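Local atomic coordinates of ATP-citrate lyase beta-subunit (Chlorobium limicola, PDB entry 6HXJ), a protein that probably takes part in the ATP-driven reaction of citrate with coenzyme A that yields acetyl-CoA, oxaloacetate, ADP and phosphate. Residues K3-P8 / I90-I95; M10-K15 / A206-D211; K314-G319 / G346-V351. All coordinates share one frame; numbering follows the deposited sequence.

Contact 1 of 3, residues K3-P8 / I90-I95; sequences KILEGP and IGQVII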
# COMPACT_ATOMS: atom_id res chain seq x y z
N LYS A 3 38.09 23.61 -45.52
CA LYS A 3 38.07 24.78 -46.38
C LYS A 3 36.69 25.34 -46.36
O LYS A 3 35.73 24.59 -46.39
CB LYS A 3 38.49 24.45 -47.81
CG LYS A 3 38.78 25.71 -48.62
CD LYS A 3 39.34 25.36 -49.99
CE LYS A 3 39.45 26.55 -50.92
NZ LYS A 3 40.01 26.15 -52.23
N ILE A 4 36.59 26.64 -46.23
CA ILE A 4 35.31 27.32 -46.20
C ILE A 4 35.22 28.31 -47.34
O ILE A 4 36.25 28.84 -47.79
CB ILE A 4 35.05 27.97 -44.84
CG1 ILE A 4 36.05 29.11 -44.55
CG2 ILE A 4 35.05 26.91 -43.74
CD1 ILE A 4 35.71 29.98 -43.42
N LEU A 5 33.99 28.58 -47.77
CA LEU A 5 33.72 29.50 -48.87
C LEU A 5 34.10 30.94 -48.62
O LEU A 5 34.25 31.38 -47.47
CB LEU A 5 32.26 29.41 -49.32
CG LEU A 5 31.90 28.12 -50.08
CD1 LEU A 5 30.42 28.00 -50.30
CD2 LEU A 5 32.61 28.01 -51.41
N GLU A 6 34.26 31.68 -49.72
CA GLU A 6 34.64 33.09 -49.73
C GLU A 6 33.75 33.92 -48.82
O GLU A 6 34.28 34.62 -47.97
CB GLU A 6 34.59 33.66 -51.14
CG GLU A 6 35.68 33.15 -52.06
CD GLU A 6 35.58 33.72 -53.46
OE1 GLU A 6 35.57 34.96 -53.60
OE2 GLU A 6 35.55 32.92 -54.43
N GLY A 7 32.43 33.81 -48.98
CA GLY A 7 31.47 34.55 -48.17
C GLY A 7 31.71 34.41 -46.68
O GLY A 7 32.07 35.38 -46.01
N PRO A 8 31.58 33.17 -46.18
CA PRO A 8 31.83 32.89 -44.75
C PRO A 8 33.13 33.47 -44.23
O PRO A 8 33.14 34.10 -43.17
CB PRO A 8 31.89 31.36 -44.73
CG PRO A 8 31.01 30.94 -45.82
CD PRO A 8 31.14 31.96 -46.89
N ILE A 90 26.40 24.38 -60.19
CA ILE A 90 26.42 25.71 -59.57
C ILE A 90 25.02 26.03 -59.05
O ILE A 90 24.04 25.71 -59.72
CB ILE A 90 27.00 26.82 -60.52
CG1 ILE A 90 28.46 26.49 -60.93
CG2 ILE A 90 26.95 28.22 -59.86
CD1 ILE A 90 28.97 27.17 -62.20
N GLY A 91 24.96 26.60 -57.85
CA GLY A 91 23.72 26.99 -57.19
C GLY A 91 23.81 28.26 -56.37
O GLY A 91 22.81 28.67 -55.77
N GLN A 92 25.00 28.90 -56.34
CA GLN A 92 25.25 30.12 -55.58
C GLN A 92 26.29 30.96 -56.28
O GLN A 92 27.24 30.44 -56.86
CB GLN A 92 25.75 29.75 -54.18
CG GLN A 92 25.23 30.64 -53.07
CD GLN A 92 25.73 30.17 -51.72
OE1 GLN A 92 26.70 29.42 -51.61
NE2 GLN A 92 25.06 30.62 -50.67
N VAL A 93 26.10 32.28 -56.24
CA VAL A 93 26.97 33.26 -56.88
C VAL A 93 27.24 34.43 -55.93
O VAL A 93 26.33 34.88 -55.23
CB VAL A 93 26.36 33.73 -58.24
CG1 VAL A 93 26.95 35.05 -58.74
CG2 VAL A 93 26.49 32.65 -59.31
N ILE A 94 28.49 34.89 -55.90
CA ILE A 94 28.94 36.01 -55.10
C ILE A 94 29.26 37.20 -56.00
O ILE A 94 29.77 37.03 -57.10
CB ILE A 94 30.10 35.63 -54.14
CG1 ILE A 94 30.60 36.85 -53.35
CG2 ILE A 94 31.26 34.91 -54.86
CD1 ILE A 94 30.76 36.64 -51.84
N ILE A 95 28.93 38.40 -55.53
CA ILE A 95 29.19 39.63 -56.25
C ILE A 95 29.84 40.58 -55.27
O ILE A 95 29.21 40.93 -54.28
CB ILE A 95 27.85 40.20 -56.81
CG1 ILE A 95 27.15 39.23 -57.80
CG2 ILE A 95 28.02 41.57 -57.48
CD1 ILE A 95 25.86 38.74 -57.30

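Contact 2 of 3, residues M10-K15 / A206-D211; sequences MKLFNK and AVMNVD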
# COMPACT_ATOMS: atom_id res chain seq x y z
N MET A 10 34.88 35.96 -45.37
CA MET A 10 34.70 37.41 -45.30
C MET A 10 33.89 37.82 -44.09
O MET A 10 34.25 38.77 -43.42
CB MET A 10 34.07 37.93 -46.59
CG MET A 10 34.97 37.75 -47.76
SD MET A 10 34.71 38.84 -49.15
CE MET A 10 35.19 37.71 -50.47
N LYS A 11 32.84 37.06 -43.76
CA LYS A 11 32.02 37.34 -42.59
C LYS A 11 32.88 37.38 -41.32
O LYS A 11 32.72 38.28 -40.51
CB LYS A 11 30.88 36.32 -42.48
CG LYS A 11 30.13 36.36 -41.16
CD LYS A 11 28.77 35.71 -41.23
CE LYS A 11 28.40 35.07 -39.91
NZ LYS A 11 26.93 35.03 -39.71
N LEU A 12 33.81 36.41 -41.18
CA LEU A 12 34.70 36.32 -40.02
C LEU A 12 35.72 37.40 -40.05
O LEU A 12 36.13 37.88 -39.00
CB LEU A 12 35.39 34.97 -39.97
CG LEU A 12 34.44 33.79 -40.08
CD1 LEU A 12 35.09 32.55 -39.56
CD2 LEU A 12 33.14 34.06 -39.31
N PHE A 13 36.14 37.79 -41.23
CA PHE A 13 37.07 38.90 -41.36
C PHE A 13 36.38 40.11 -40.82
O PHE A 13 36.89 40.74 -39.91
CB PHE A 13 37.42 39.12 -42.82
CG PHE A 13 38.42 38.15 -43.35
CD1 PHE A 13 38.93 37.15 -42.54
CD2 PHE A 13 38.87 38.25 -44.65
CE1 PHE A 13 39.86 36.24 -43.04
CE2 PHE A 13 39.81 37.35 -45.14
CZ PHE A 13 40.30 36.35 -44.34
N ASN A 14 35.17 40.38 -41.33
CA ASN A 14 34.30 41.47 -40.92
C ASN A 14 34.18 41.50 -39.41
O ASN A 14 34.42 42.53 -38.80
CB ASN A 14 32.95 41.26 -41.54
CG ASN A 14 32.41 42.45 -42.20
OD1 ASN A 14 33.09 43.12 -42.99
ND2 ASN A 14 31.23 42.84 -41.78
N LYS A 15 33.85 40.35 -38.82
CA LYS A 15 33.72 40.19 -37.38
C LYS A 15 34.95 40.71 -36.61
O LYS A 15 34.80 41.41 -35.62
CB LYS A 15 33.46 38.71 -37.08
CG LYS A 15 33.50 38.35 -35.62
CD LYS A 15 32.79 37.05 -35.38
CE LYS A 15 33.34 36.39 -34.15
NZ LYS A 15 32.69 35.08 -33.89
N ALA A 206 40.28 35.69 -50.19
CA ALA A 206 40.31 35.11 -48.86
C ALA A 206 40.20 33.58 -48.86
O ALA A 206 39.11 33.03 -49.11
CB ALA A 206 39.19 35.70 -48.01
N VAL A 207 41.33 32.91 -48.56
CA VAL A 207 41.42 31.44 -48.46
C VAL A 207 41.48 31.03 -46.97
O VAL A 207 42.53 31.12 -46.36
CB VAL A 207 42.61 30.85 -49.27
CG1 VAL A 207 42.55 29.33 -49.32
CG2 VAL A 207 42.67 31.42 -50.69
N MET A 208 40.36 30.58 -46.39
CA MET A 208 40.34 30.24 -44.97
C MET A 208 40.02 28.78 -44.68
O MET A 208 39.00 28.26 -45.12
CB MET A 208 39.35 31.14 -44.23
CG MET A 208 39.50 31.13 -42.77
SD MET A 208 38.40 32.41 -42.17
CE MET A 208 38.80 32.39 -40.37
N ASN A 209 40.86 28.14 -43.87
CA ASN A 209 40.62 26.78 -43.37
C ASN A 209 40.38 26.83 -41.87
O ASN A 209 41.22 27.37 -41.14
CB ASN A 209 41.79 25.84 -43.68
CG ASN A 209 42.07 25.74 -45.14
OD1 ASN A 209 41.40 25.01 -45.88
ND2 ASN A 209 43.03 26.52 -45.61
N VAL A 210 39.22 26.32 -41.41
CA VAL A 210 38.93 26.33 -39.97
C VAL A 210 38.84 24.90 -39.44
O VAL A 210 38.57 23.97 -40.19
CB VAL A 210 37.72 27.21 -39.52
CG1 VAL A 210 38.03 28.69 -39.73
CG2 VAL A 210 36.42 26.81 -40.19
N ASP A 211 39.11 24.72 -38.16
CA ASP A 211 39.02 23.39 -37.55
C ASP A 211 37.52 23.10 -37.21
O ASP A 211 37.03 23.54 -36.17
CB ASP A 211 39.97 23.30 -36.34
CG ASP A 211 39.80 22.07 -35.44
OD1 ASP A 211 39.27 21.03 -35.93
OD2 ASP A 211 40.24 22.14 -34.28

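Contact 3 of 3, residues K314-G319 / G346-V351; sequences KHIIVG and GYLEGV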
# COMPACT_ATOMS: atom_id res chain seq x y z
N LYS A 314 33.94 -6.36 -60.24
CA LYS A 314 34.22 -7.79 -60.37
C LYS A 314 34.40 -8.51 -59.02
O LYS A 314 33.91 -9.63 -58.88
CB LYS A 314 35.42 -8.04 -61.31
CG LYS A 314 35.06 -7.90 -62.79
CD LYS A 314 36.16 -7.21 -63.63
CE LYS A 314 36.70 -8.06 -64.76
NZ LYS A 314 35.72 -8.25 -65.87
N HIS A 315 35.12 -7.90 -58.05
CA HIS A 315 35.39 -8.46 -56.71
C HIS A 315 34.92 -7.50 -55.65
O HIS A 315 34.89 -6.29 -55.90
CB HIS A 315 36.92 -8.72 -56.50
CG HIS A 315 37.56 -9.46 -57.62
ND1 HIS A 315 37.47 -10.84 -57.73
CD2 HIS A 315 38.21 -8.98 -58.71
CE1 HIS A 315 38.10 -11.15 -58.85
NE2 HIS A 315 38.56 -10.07 -59.48
N ILE A 316 34.61 -8.01 -54.45
CA ILE A 316 34.29 -7.19 -53.27
C ILE A 316 35.35 -7.54 -52.22
O ILE A 316 35.55 -8.73 -51.94
CB ILE A 316 32.84 -7.34 -52.69
CG1 ILE A 316 31.71 -7.17 -53.74
CG2 ILE A 316 32.60 -6.37 -51.48
CD1 ILE A 316 30.37 -7.71 -53.30
N ILE A 317 36.05 -6.51 -51.67
CA ILE A 317 37.05 -6.71 -50.64
C ILE A 317 36.46 -6.29 -49.31
O ILE A 317 36.35 -5.09 -49.01
CB ILE A 317 38.44 -6.05 -50.94
CG1 ILE A 317 39.01 -6.44 -52.33
CG2 ILE A 317 39.46 -6.33 -49.83
CD1 ILE A 317 39.19 -7.92 -52.66
N VAL A 318 36.05 -7.29 -48.53
CA VAL A 318 35.48 -7.12 -47.20
C VAL A 318 36.64 -7.41 -46.25
O VAL A 318 36.77 -8.52 -45.72
CB VAL A 318 34.23 -8.04 -46.96
CG1 VAL A 318 33.57 -7.73 -45.62
CG2 VAL A 318 33.21 -7.89 -48.09
N GLY A 319 37.53 -6.43 -46.12
CA GLY A 319 38.72 -6.56 -45.30
C GLY A 319 38.75 -5.71 -44.05
O GLY A 319 37.82 -4.95 -43.76
N GLY A 346 19.38 -8.75 -57.75
CA GLY A 346 20.17 -9.16 -58.90
C GLY A 346 21.47 -8.40 -59.11
O GLY A 346 22.00 -8.35 -60.23
N TYR A 347 22.00 -7.81 -58.04
CA TYR A 347 23.22 -7.00 -58.14
C TYR A 347 24.54 -7.78 -58.07
O TYR A 347 25.52 -7.37 -58.70
CB TYR A 347 23.22 -5.89 -57.08
CG TYR A 347 22.38 -4.69 -57.45
CD1 TYR A 347 22.84 -3.75 -58.37
CD2 TYR A 347 21.14 -4.47 -56.86
CE1 TYR A 347 22.08 -2.63 -58.71
CE2 TYR A 347 20.37 -3.36 -57.18
CZ TYR A 347 20.84 -2.44 -58.11
OH TYR A 347 20.07 -1.35 -58.43
N LEU A 348 24.57 -8.86 -57.26
CA LEU A 348 25.78 -9.65 -57.03
C LEU A 348 25.87 -10.93 -57.90
O LEU A 348 26.30 -11.99 -57.42
CB LEU A 348 25.95 -9.96 -55.53
CG LEU A 348 25.93 -8.78 -54.56
CD1 LEU A 348 25.86 -9.26 -53.12
CD2 LEU A 348 27.08 -7.80 -54.80
N GLU A 349 25.54 -10.80 -59.20
CA GLU A 349 25.61 -11.90 -60.17
C GLU A 349 27.03 -11.97 -60.77
O GLU A 349 27.47 -11.04 -61.45
CB GLU A 349 24.54 -11.71 -61.27
CG GLU A 349 23.10 -11.79 -60.76
CD GLU A 349 22.00 -11.74 -61.82
OE1 GLU A 349 21.13 -10.85 -61.71
OE2 GLU A 349 21.99 -12.60 -62.73
N GLY A 350 27.74 -13.05 -60.44
CA GLY A 350 29.09 -13.29 -60.93
C GLY A 350 30.21 -12.74 -60.07
O GLY A 350 31.34 -13.23 -60.14
N VAL A 351 29.91 -11.72 -59.25
CA VAL A 351 30.89 -11.09 -58.35
C VAL A 351 31.34 -12.06 -57.25
O VAL A 351 30.54 -12.82 -56.70
CB VAL A 351 30.40 -9.74 -57.78
CG1 VAL A 351 30.04 -8.76 -58.89
CG2 VAL A 351 29.22 -9.95 -56.87

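Contact 1 of 3, residues K3-P8 / I90-I95
Ile-94 lays its side chain against the first turn of helix 6-15, over the backbone of Gly-7 and beside the carboxylate of Glu-6. The contact belongs to the ATP-grasp part of the chain, where the start of this helix meets the small antiparallel sheet formed by strands 23-25, 93-96 and 50-51. Ile-94 is the residue most covered here, and its two ends do different work. Its CG1 branch runs anti to the backbone N (chi1 178°) and carries CD1 to within 4.3 Å of Gly-7 CA; with no side chain on the glycine, the methyl meets the helix backbone directly. The other branch, through CG2, comes 4.5 Å from Glu-6 OE1, a loose apolar-to-carboxylate approach. Glu-6 is the first residue of the helix, a place where a negative charge may be somewhat stabilised by the helix end, and its side chain also touches Lys-50 on the neighbouring strand. The match is modest, 129 Å² summed over both sides, and rests on van der Waals touches. Tyr-23 and Lys-50 pack against Ile-94 within the small sheet, while His-52 is touched by Leu-5, Gln-92 and Ile-94, from both segments. Leu-5 occupies the N-cap position, and its isobutyl group points across to the loop end of segment 90-95. There the amide end of Gln-92, whose chain is extended beyond CG, comes up to the leucine, OE1 as modelled standing 4.2 Å from Leu-5 CD1.

Contact 2 of 3, residues M10-K15 / A206-D211
Met-208 reaches from strand 206-210 into the groove between Leu-12 and Phe-13 of helix 10-15. Its CB and CG form the stem, flanked by Ile-4 of the adjoining strand, and make no close approach to the helix. With CG anti to the backbone N (chi1 -165°), the chain, extended beyond it, carries the thioether toward the helix. SD then meets the aromatic ring, 4.2 Å from Phe-13 CE1. This is a Met-aromatic contact of oblique geometry: the sulfur lies 5.2 Å from the ring centroid and 53° off its normal, while the two side chains slide past each other in opposite directions. At the tip, CE goes on to Leu-12, whose CD1 is 3.8 Å away, the two side chains crossing at about a right angle. Two residues back along the strand, Ala-206 points the same way and meets the other epsilon carbon of the ring. Its CB lies 3.4 Å from Phe-13 CE2 and 3.9 Å from Phe-13 CZ, again oblique to the ring. All four touching residues are buried and the chemistry is wholly apolar. The axes of segments 10-15 and 206-210 run at 90° and approach to 10.0 Å, so this part of the helix crosses strand 200-210 of the large antiparallel sheet of the ATP-grasp part; that strand sits between strands 3-4 and 184-195, and Phe-13 spans onto the latter through Ile-187 and Ile-189.

Contact 3 of 3, residues K314-G319 / G346-V351
Val-351, Ile-316 and Lys-314 bury the most surface where the loop 346-351 comes back alongside strand 315-318. The setting is a beta-alpha-beta crossover: strand 315-318 leads through helix 328-344 to the parallel neighbouring strand 352-356, in the citrate-binding part of the chain, which is related to the succinyl-CoA synthetases. Gly-346 ends the helix in a Schellman motif, and Val-351 is the last residue before the returning strand. Lys-314 takes part through its backbone, since its CB points away from the loop. Its carbonyl O faces Val-351 CA at 3.4 Å, a CA-H...O contact with 144° at the hydrogen, and Val-351 CB lies 3.7 Å from the same oxygen. One branch of the valine, CG1, stays near this carbonyl, whereas CG2 turns inward to Ile-316, reaching 4.4 Å from its CD1. Ile-316 points at the loop, and its CG1, set anti to the carbonyl carbon (chi1 -52°), brings CD1 up to both Val-351 and Leu-348. The closer apolar touch is with the leucine, Ile-316 CD1 to Leu-348 CD2 at 3.6 Å, the side chains crossing at about a right angle. Phe-339 of the connecting helix packs on both Ile-316 and Leu-348, joining this hydrophobic cluster. Backbone hydrogen bonds join Ile-316 to Lys-352 and Trp-354 of the neighbouring strand. Within the two segments themselves the touch is methyl packing plus one CA-H...O contact, which implies that conventional polar pairing takes over only as the loop passes directly after Val-351 into that strand.

Contacts 1 and 2 share helix 6-15: its first turn faces the small sheet in contact 1, its later turns the large sheet in contact 2. They also touch directly, with a probable hydrogen bond from Ile-4 N to Met-208 O (3.1 Å), and their centres lie 12 Å apart. Contact 2 is fully buried and built from apolar, aromatic and sulfur groups; contact 1 is partly buried, and there a carboxylate and an amide mix with aliphatic groups. Contact 3 stands apart, its nearest atoms about 27 Å from either, in the citrate-binding part; its apolar centre is buried, yet exposed Lys-314 joins through a backbone carbonyl.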